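Local coordinates for acyl-coenzyme A oxidase 3 (Yarrowia lipolytica, PDB 5YS9), which oxidises acyl-CoA substrates to (2E)-enoyl-CoA with FAD as cofactor, passing the electrons to oxygen to give hydrogen peroxide in peroxisomal fatty acid beta-oxidation, at residues Gly123-Leu128 and Ala151-Phe156; Gln318-Ile323 and Asn421-Cys426; Pro357-Thr362 and Asp635-Ser640. All blocks are in the same frame, centred on the assembly; numbering follows the deposited sequence.

Contact 1: residues Gly123-Leu128 and Ala151-Phe156; sequences GVHTGL and ADVKGF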
# COMPACT_ATOMS: atom_id res chain seq x y z
N GLY A 123 -17.79 17.95 -1.66
CA GLY A 123 -16.65 18.82 -1.32
C GLY A 123 -16.12 19.76 -2.40
O GLY A 123 -15.75 20.91 -2.10
N VAL A 124 -16.08 19.31 -3.64
CA VAL A 124 -15.55 20.16 -4.69
C VAL A 124 -16.35 21.43 -4.88
O VAL A 124 -15.78 22.47 -5.14
CB VAL A 124 -15.39 19.44 -6.04
CG1 VAL A 124 -14.45 18.27 -5.92
CG2 VAL A 124 -16.72 19.02 -6.62
N HIS A 125 -17.67 21.35 -4.83
CA HIS A 125 -18.47 22.55 -4.73
C HIS A 125 -18.43 23.20 -3.35
O HIS A 125 -18.19 24.38 -3.20
CB HIS A 125 -19.92 22.25 -5.09
CG HIS A 125 -20.84 23.40 -4.87
ND1 HIS A 125 -21.13 24.32 -5.84
CD2 HIS A 125 -21.48 23.81 -3.75
CE1 HIS A 125 -21.93 25.24 -5.35
NE2 HIS A 125 -22.16 24.96 -4.08
N THR A 126 -18.65 22.38 -2.35
CA THR A 126 -18.89 22.86 -1.02
C THR A 126 -17.68 23.57 -0.42
O THR A 126 -17.81 24.58 0.24
CB THR A 126 -19.55 21.75 -0.17
OG1 THR A 126 -20.87 22.17 0.19
CG2 THR A 126 -18.77 21.39 1.05
N GLY A 127 -16.49 23.02 -0.66
CA GLY A 127 -15.30 23.67 -0.17
C GLY A 127 -14.45 24.38 -1.19
O GLY A 127 -14.10 25.53 -1.00
N LEU A 128 -14.07 23.69 -2.26
CA LEU A 128 -13.18 24.30 -3.23
C LEU A 128 -13.76 25.44 -4.05
O LEU A 128 -13.20 26.51 -4.07
CB LEU A 128 -12.63 23.24 -4.17
CG LEU A 128 -11.94 22.03 -3.59
CD1 LEU A 128 -11.70 21.02 -4.68
CD2 LEU A 128 -10.63 22.46 -2.97
N ALA A 151 -24.82 28.92 -3.15
CA ALA A 151 -24.74 28.46 -1.75
C ALA A 151 -25.67 27.27 -1.52
O ALA A 151 -25.31 26.34 -0.86
CB ALA A 151 -25.10 29.59 -0.79
N ASP A 152 -26.85 27.30 -2.10
CA ASP A 152 -27.85 26.30 -1.88
C ASP A 152 -27.82 25.13 -2.91
O ASP A 152 -28.68 24.26 -2.88
CB ASP A 152 -29.22 27.00 -1.92
CG ASP A 152 -29.32 28.15 -0.94
OD1 ASP A 152 -28.40 28.38 -0.15
OD2 ASP A 152 -30.35 28.83 -0.96
N VAL A 153 -26.86 25.14 -3.83
CA VAL A 153 -26.80 24.19 -4.96
C VAL A 153 -28.17 24.04 -5.59
O VAL A 153 -28.71 22.93 -5.66
CB VAL A 153 -26.18 22.83 -4.54
CG1 VAL A 153 -25.74 22.05 -5.76
CG2 VAL A 153 -24.96 23.03 -3.64
N LYS A 154 -28.72 25.18 -6.04
CA LYS A 154 -30.03 25.28 -6.68
C LYS A 154 -29.79 25.78 -8.08
O LYS A 154 -29.32 26.88 -8.25
CB LYS A 154 -30.91 26.31 -5.97
CG LYS A 154 -31.08 26.11 -4.46
CD LYS A 154 -32.20 25.17 -4.08
CE LYS A 154 -33.54 25.89 -3.91
NZ LYS A 154 -34.52 25.08 -3.13
N GLY A 155 -30.09 24.98 -9.09
CA GLY A 155 -29.74 25.31 -10.48
C GLY A 155 -28.28 25.73 -10.69
O GLY A 155 -28.00 26.54 -11.57
N PHE A 156 -27.34 25.18 -9.90
CA PHE A 156 -25.94 25.63 -9.87
C PHE A 156 -25.09 24.57 -9.15
O PHE A 156 -25.51 24.03 -8.14
CB PHE A 156 -25.81 26.94 -9.08
CG PHE A 156 -24.54 27.72 -9.32
CD1 PHE A 156 -23.34 27.32 -8.73
CD2 PHE A 156 -24.56 28.89 -10.10
CE1 PHE A 156 -22.19 28.05 -8.91
CE2 PHE A 156 -23.39 29.61 -10.30
CZ PHE A 156 -22.21 29.21 -9.70

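Contact 2: residues Gln318-Ile323 and Asn421-Cys426; sequences QRFITI and NIIDQC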
# COMPACT_ATOMS: atom_id res chain seq x y z
N GLN A 318 -8.30 4.96 13.08
CA GLN A 318 -8.95 4.37 14.25
C GLN A 318 -9.89 3.19 13.90
O GLN A 318 -10.09 2.25 14.70
CB GLN A 318 -9.73 5.45 15.01
CG GLN A 318 -10.83 6.11 14.18
CD GLN A 318 -11.72 7.08 14.96
OE1 GLN A 318 -11.65 7.20 16.16
NE2 GLN A 318 -12.59 7.75 14.25
N ARG A 319 -10.46 3.25 12.71
CA ARG A 319 -11.39 2.23 12.25
C ARG A 319 -10.61 0.93 12.04
O ARG A 319 -10.99 -0.12 12.56
CB ARG A 319 -12.04 2.70 10.96
CG ARG A 319 -13.20 1.86 10.44
CD ARG A 319 -13.57 2.28 9.01
NE ARG A 319 -14.11 1.15 8.24
CZ ARG A 319 -14.31 1.13 6.93
NH1 ARG A 319 -13.99 2.16 6.16
NH2 ARG A 319 -14.81 0.02 6.38
N PHE A 320 -9.59 0.99 11.22
CA PHE A 320 -8.79 -0.17 10.89
C PHE A 320 -7.95 -0.74 12.00
O PHE A 320 -7.82 -1.94 12.13
CB PHE A 320 -8.08 0.06 9.57
CG PHE A 320 -9.05 0.29 8.46
CD1 PHE A 320 -9.71 -0.77 7.90
CD2 PHE A 320 -9.40 1.55 8.08
CE1 PHE A 320 -10.65 -0.58 6.92
CE2 PHE A 320 -10.34 1.76 7.11
CZ PHE A 320 -10.96 0.69 6.53
N ILE A 321 -7.39 0.12 12.82
CA ILE A 321 -6.69 -0.31 14.00
C ILE A 321 -7.66 -1.00 14.94
O ILE A 321 -7.30 -1.95 15.59
CB ILE A 321 -5.87 0.81 14.67
CG1 ILE A 321 -4.81 0.21 15.57
CG2 ILE A 321 -6.75 1.71 15.50
CD1 ILE A 321 -3.73 -0.55 14.85
N THR A 322 -8.87 -0.49 15.04
CA THR A 322 -9.89 -1.18 15.80
C THR A 322 -10.28 -2.53 15.22
O THR A 322 -10.37 -3.50 15.93
CB THR A 322 -11.13 -0.32 16.04
OG1 THR A 322 -10.76 0.88 16.70
CG2 THR A 322 -12.10 -1.03 16.90
N ILE A 323 -10.47 -2.60 13.91
CA ILE A 323 -10.74 -3.90 13.24
C ILE A 323 -9.64 -4.93 13.55
O ILE A 323 -9.94 -6.07 14.03
CB ILE A 323 -10.93 -3.75 11.72
CG1 ILE A 323 -12.26 -3.04 11.44
CG2 ILE A 323 -10.88 -5.10 11.00
CD1 ILE A 323 -12.30 -2.41 10.06
N ASN A 421 -0.17 3.43 5.73
CA ASN A 421 0.58 2.27 6.20
C ASN A 421 -0.24 1.44 7.19
O ASN A 421 -0.06 0.24 7.27
CB ASN A 421 1.90 2.71 6.86
CG ASN A 421 2.82 3.44 5.91
OD1 ASN A 421 2.77 3.21 4.70
ND2 ASN A 421 3.66 4.32 6.45
N ILE A 422 -1.07 2.12 7.99
CA ILE A 422 -1.85 1.49 9.04
C ILE A 422 -2.97 0.65 8.42
O ILE A 422 -3.20 -0.51 8.81
CB ILE A 422 -2.48 2.53 10.01
CG1 ILE A 422 -1.40 3.17 10.90
CG2 ILE A 422 -3.57 1.88 10.88
CD1 ILE A 422 -1.91 4.29 11.79
N ILE A 423 -3.66 1.25 7.46
CA ILE A 423 -4.66 0.51 6.69
C ILE A 423 -3.98 -0.76 6.14
O ILE A 423 -4.49 -1.87 6.35
CB ILE A 423 -5.27 1.34 5.55
CG1 ILE A 423 -6.07 2.54 6.09
CG2 ILE A 423 -6.22 0.48 4.72
CD1 ILE A 423 -6.31 3.64 5.05
N ASP A 424 -2.81 -0.59 5.52
CA ASP A 424 -2.14 -1.69 4.89
C ASP A 424 -1.68 -2.73 5.89
O ASP A 424 -1.88 -3.91 5.67
CB ASP A 424 -0.93 -1.21 4.09
CG ASP A 424 -0.43 -2.29 3.16
OD1 ASP A 424 -1.14 -2.56 2.19
OD2 ASP A 424 0.62 -2.88 3.39
N GLN A 425 -1.04 -2.29 6.97
CA GLN A 425 -0.58 -3.17 8.06
C GLN A 425 -1.70 -3.88 8.78
O GLN A 425 -1.58 -5.05 9.06
CB GLN A 425 0.20 -2.36 9.10
CG GLN A 425 1.63 -2.05 8.69
CD GLN A 425 2.53 -3.26 8.78
OE1 GLN A 425 3.44 -3.39 7.99
NE2 GLN A 425 2.27 -4.16 9.75
N CYS A 426 -2.78 -3.17 9.07
CA CYS A 426 -3.91 -3.75 9.74
C CYS A 426 -4.49 -4.84 8.88
O CYS A 426 -4.96 -5.85 9.39
CB CYS A 426 -4.94 -2.70 10.11
SG CYS A 426 -4.50 -1.76 11.57

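Contact 3: residues Pro357-Thr362 and Asp635-Ser640; sequences PLLAFT and DAFGLS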
# COMPACT_ATOMS: atom_id res chain seq x y z
N PRO A 357 1.95 -0.02 18.47
CA PRO A 357 2.58 1.27 18.16
C PRO A 357 1.71 2.12 17.23
O PRO A 357 1.66 3.35 17.38
CB PRO A 357 3.88 0.88 17.48
CG PRO A 357 4.20 -0.46 18.04
CD PRO A 357 2.87 -1.14 18.18
N LEU A 358 0.99 1.44 16.34
CA LEU A 358 0.16 2.10 15.37
C LEU A 358 -1.10 2.60 16.05
O LEU A 358 -1.62 3.64 15.68
CB LEU A 358 -0.15 1.16 14.20
CG LEU A 358 1.11 0.58 13.48
CD1 LEU A 358 0.80 -0.37 12.34
CD2 LEU A 358 1.95 1.70 12.94
N LEU A 359 -1.59 1.86 17.04
CA LEU A 359 -2.65 2.34 17.93
C LEU A 359 -2.14 3.58 18.65
O LEU A 359 -2.86 4.53 18.77
CB LEU A 359 -3.07 1.26 18.95
CG LEU A 359 -4.00 1.75 20.08
CD1 LEU A 359 -5.39 2.01 19.54
CD2 LEU A 359 -4.05 0.85 21.33
N ALA A 360 -0.91 3.55 19.11
CA ALA A 360 -0.32 4.72 19.72
C ALA A 360 -0.18 5.84 18.71
O ALA A 360 -0.47 6.98 19.01
CB ALA A 360 1.02 4.36 20.33
N PHE A 361 0.23 5.50 17.50
CA PHE A 361 0.41 6.47 16.44
C PHE A 361 -0.90 7.16 16.10
O PHE A 361 -0.91 8.34 15.84
CB PHE A 361 0.95 5.76 15.21
CG PHE A 361 1.89 6.58 14.40
CD1 PHE A 361 1.61 7.88 14.09
CD2 PHE A 361 3.05 6.03 13.93
CE1 PHE A 361 2.47 8.63 13.34
CE2 PHE A 361 3.92 6.76 13.17
CZ PHE A 361 3.63 8.06 12.88
N THR A 362 -1.99 6.41 16.05
CA THR A 362 -3.27 7.02 15.72
C THR A 362 -3.74 8.03 16.75
O THR A 362 -4.22 9.07 16.39
CB THR A 362 -4.34 6.02 15.21
OG1 THR A 362 -5.59 6.25 15.85
CG2 THR A 362 -3.91 4.60 15.39
N ASP A 635 -12.21 0.81 22.21
CA ASP A 635 -13.60 1.19 22.51
C ASP A 635 -13.73 2.66 22.76
O ASP A 635 -14.82 3.18 22.52
CB ASP A 635 -14.19 0.46 23.72
CG ASP A 635 -14.55 -0.99 23.43
OD1 ASP A 635 -14.64 -1.43 22.24
OD2 ASP A 635 -14.74 -1.71 24.42
N ALA A 636 -12.64 3.31 23.22
CA ALA A 636 -12.63 4.78 23.40
C ALA A 636 -12.95 5.63 22.16
O ALA A 636 -13.47 6.78 22.30
CB ALA A 636 -11.33 5.25 24.01
N PHE A 637 -12.69 5.08 20.95
CA PHE A 637 -13.05 5.78 19.70
C PHE A 637 -14.57 5.91 19.51
O PHE A 637 -15.01 6.78 18.78
CB PHE A 637 -12.50 5.08 18.50
CG PHE A 637 -11.01 4.89 18.50
CD1 PHE A 637 -10.15 5.99 18.58
CD2 PHE A 637 -10.46 3.63 18.30
CE1 PHE A 637 -8.75 5.79 18.53
CE2 PHE A 637 -9.08 3.43 18.22
CZ PHE A 637 -8.22 4.51 18.36
N GLY A 638 -15.36 5.05 20.14
CA GLY A 638 -16.83 5.13 20.08
C GLY A 638 -17.45 4.88 18.72
O GLY A 638 -18.42 5.52 18.35
N LEU A 639 -16.89 3.96 17.97
CA LEU A 639 -17.37 3.64 16.64
C LEU A 639 -18.44 2.56 16.75
O LEU A 639 -18.19 1.53 17.32
CB LEU A 639 -16.22 3.13 15.77
CG LEU A 639 -15.07 4.13 15.51
CD1 LEU A 639 -13.92 3.46 14.79
CD2 LEU A 639 -15.57 5.35 14.73
N SER A 640 -19.61 2.81 16.19
CA SER A 640 -20.62 1.78 16.07
C SER A 640 -20.24 0.84 14.92
O SER A 640 -19.34 1.12 14.10
CB SER A 640 -22.01 2.39 15.80
OG SER A 640 -22.03 3.06 14.55

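Contact 1: residues Gly123-Leu128 and Ala151-Phe156
The imidazole of His125 has a polar partner at each nitrogen while it packs against Val153 and Phe156. ND1 accepts a hydrogen bond from the backbone N-H of Gly158, and NE2 makes a weak hydrogen bond with Ala150 O. Partners at both nitrogens, one of them weak, probably limit the ring's rotation. They hold the buried side chain to the residues flanking the 151-156 segment, Ala150 before it and Gly158 at the start of the following strand, although no hydrogen bond joins the two segments themselves. The ring leaves the helix with CG anti to the backbone N (chi1 174°), which carries it straight out to the loop. Val153 comes from the opposite direction: its CG2 methyl lies 3.4 Å from His125 NE2 and 3.6 Å from His125 CD2, an oblique approach to the imidazole. Val153 has left-handed backbone angles (phi 45°), and its side chain points toward the helix. It also packs on Phe684 of the second subunit, whose Arg687 bonds to the carbonyls of Asp152 and Val153. Phe156 meets His125 edge to edge, CD1 lying 4.2 Å from His125 CE1, and its own ring is stacked on that of His210. On the helical side, Gly123 O takes two donors, Gly127 N at 2.7 Å and Leu128 N at 3.3 Å, the mark of a wider pi-type turn just where His125 projects. The His125 side chain lies about 10 Å from a bound FAD. The contact joins the middle of helix 116-136 to the link that runs from helix 139-147 into strand 158-161, where the helical N-terminal region passes into the beta domain of the acyl-CoA dehydrogenase fold.

Contact 2: residues Gln318-Ile323 and Asn421-Cys426
Ile423 CG1 meets the ring of Phe320 obliquely, 4.0 Å from Phe320 CD2, while the far end of the same ring rests on a second flat group: Phe320 CZ stands 3.3 Å above the plane of the Arg319 guanidinium, over its centre. Phe441 and Ala444 of helix 441-448 also pack on the phenyl ring, the plane of Phe441 inclined to it at about 45°. This is helix-helix packing inside the C-alpha1 helical bundle of the acyl-CoA oxidase fold. Helices 300-330 and 391-428 run side by side in the same direction here, their axes inclined by only 18° and 8.9 Å apart at closest approach. The CA atoms of Phe320 and Ile423 are 5.9 Å apart. At this level Cys426 also faces Phe320, its CB lying 4.2 Å from Phe320 CB. Phe320 CG sits anti to the carbonyl carbon (chi1 -60°), which swings the ring toward Ile423. The interface is apolar and buried; the charged end of Arg319 is bound elsewhere, its NE donating to the carbonyl of Ile644. Further along helix 391-428, Gln428 belongs to an FAD pocket, and the Cys426 side chain itself lies about 10 Å from a bound FAD. The sulfur is wedged against helix 300-330, Cys426 SG touching Ile321 CA and, at the tip of that side chain, Ile321 CD1, each at 3.6 Å.

Contact 3: residues Pro357-Thr362 and Asp635-Ser640
This is a buried, almost wholly apolar contact in which one aromatic ring from a loop is inserted against a helix of the C-alpha1 bundle of the acyl-CoA oxidase fold. The ring belongs to Phe637, in the connection between helices 630-635 and 641-644, and across this contact it meets Leu359 and Thr362, three residues apart on helix 349-385. The contact joins two parts of the chain that are far apart in sequence, the C-alpha1 region and the C-terminal acyl-CoA oxidase region. No hydrogen bond crosses between the segments; the area they share is small, and the ring meets the helix mainly through CZ. Both residues of the helix approach it obliquely there. Thr362 OG1 is placed 4.0 Å from Phe637 CZ, although a clash within its own helix makes the pose of this threonine doubtful. The loop presents the phenyl group by means of a type I turn from Asp635 to Gly638, closed by Gly638 N bonding to Asp635 O at 3.1 Å. Gly638 then takes a positive phi (66°), ending the preceding helical path and leading the chain to Ser640, the N-cap position of the next helix. Salt bridges from Asp635 to Arg326 and Arg31 hold the start of the turn. Gln318 and Thr322 of helix 300-330, Tyr363 and Leu45 of helix 38-46 also pack on the Phe637 ring, so the loop is fastened to several surrounding helices. On the helix side, Leu359 has CG anti to its backbone N (chi1 170°), which brings the branch end closer to the loop than its CB direction alone would suggest. Its CD1 methyl lies 4.0 Å from Phe637 CZ and 4.2 Å from Phe637 CE2.

How the contacts relate
All three contacts are buried, but contact 1 lies farther from the centre of the chain than the other two, with its loop at the subunit interface, and its nearest atoms are about 18 Å from contact 2 and about 21 Å from contact 3. Contacts 2 and 3 are one continuous region, their centres 9 Å apart: helix 300-330 packs on helix 391-428 in contact 2 and meets both sides of contact 3, with Thr322 OG1 3.2 Å from Phe637 CD2 and Ile321 CG1 3.8 Å from Leu359 CA. Their chemistry is largely apolar, whereas contact 1 centres on a histidine whose polar atoms bind backbone groups beside the loop.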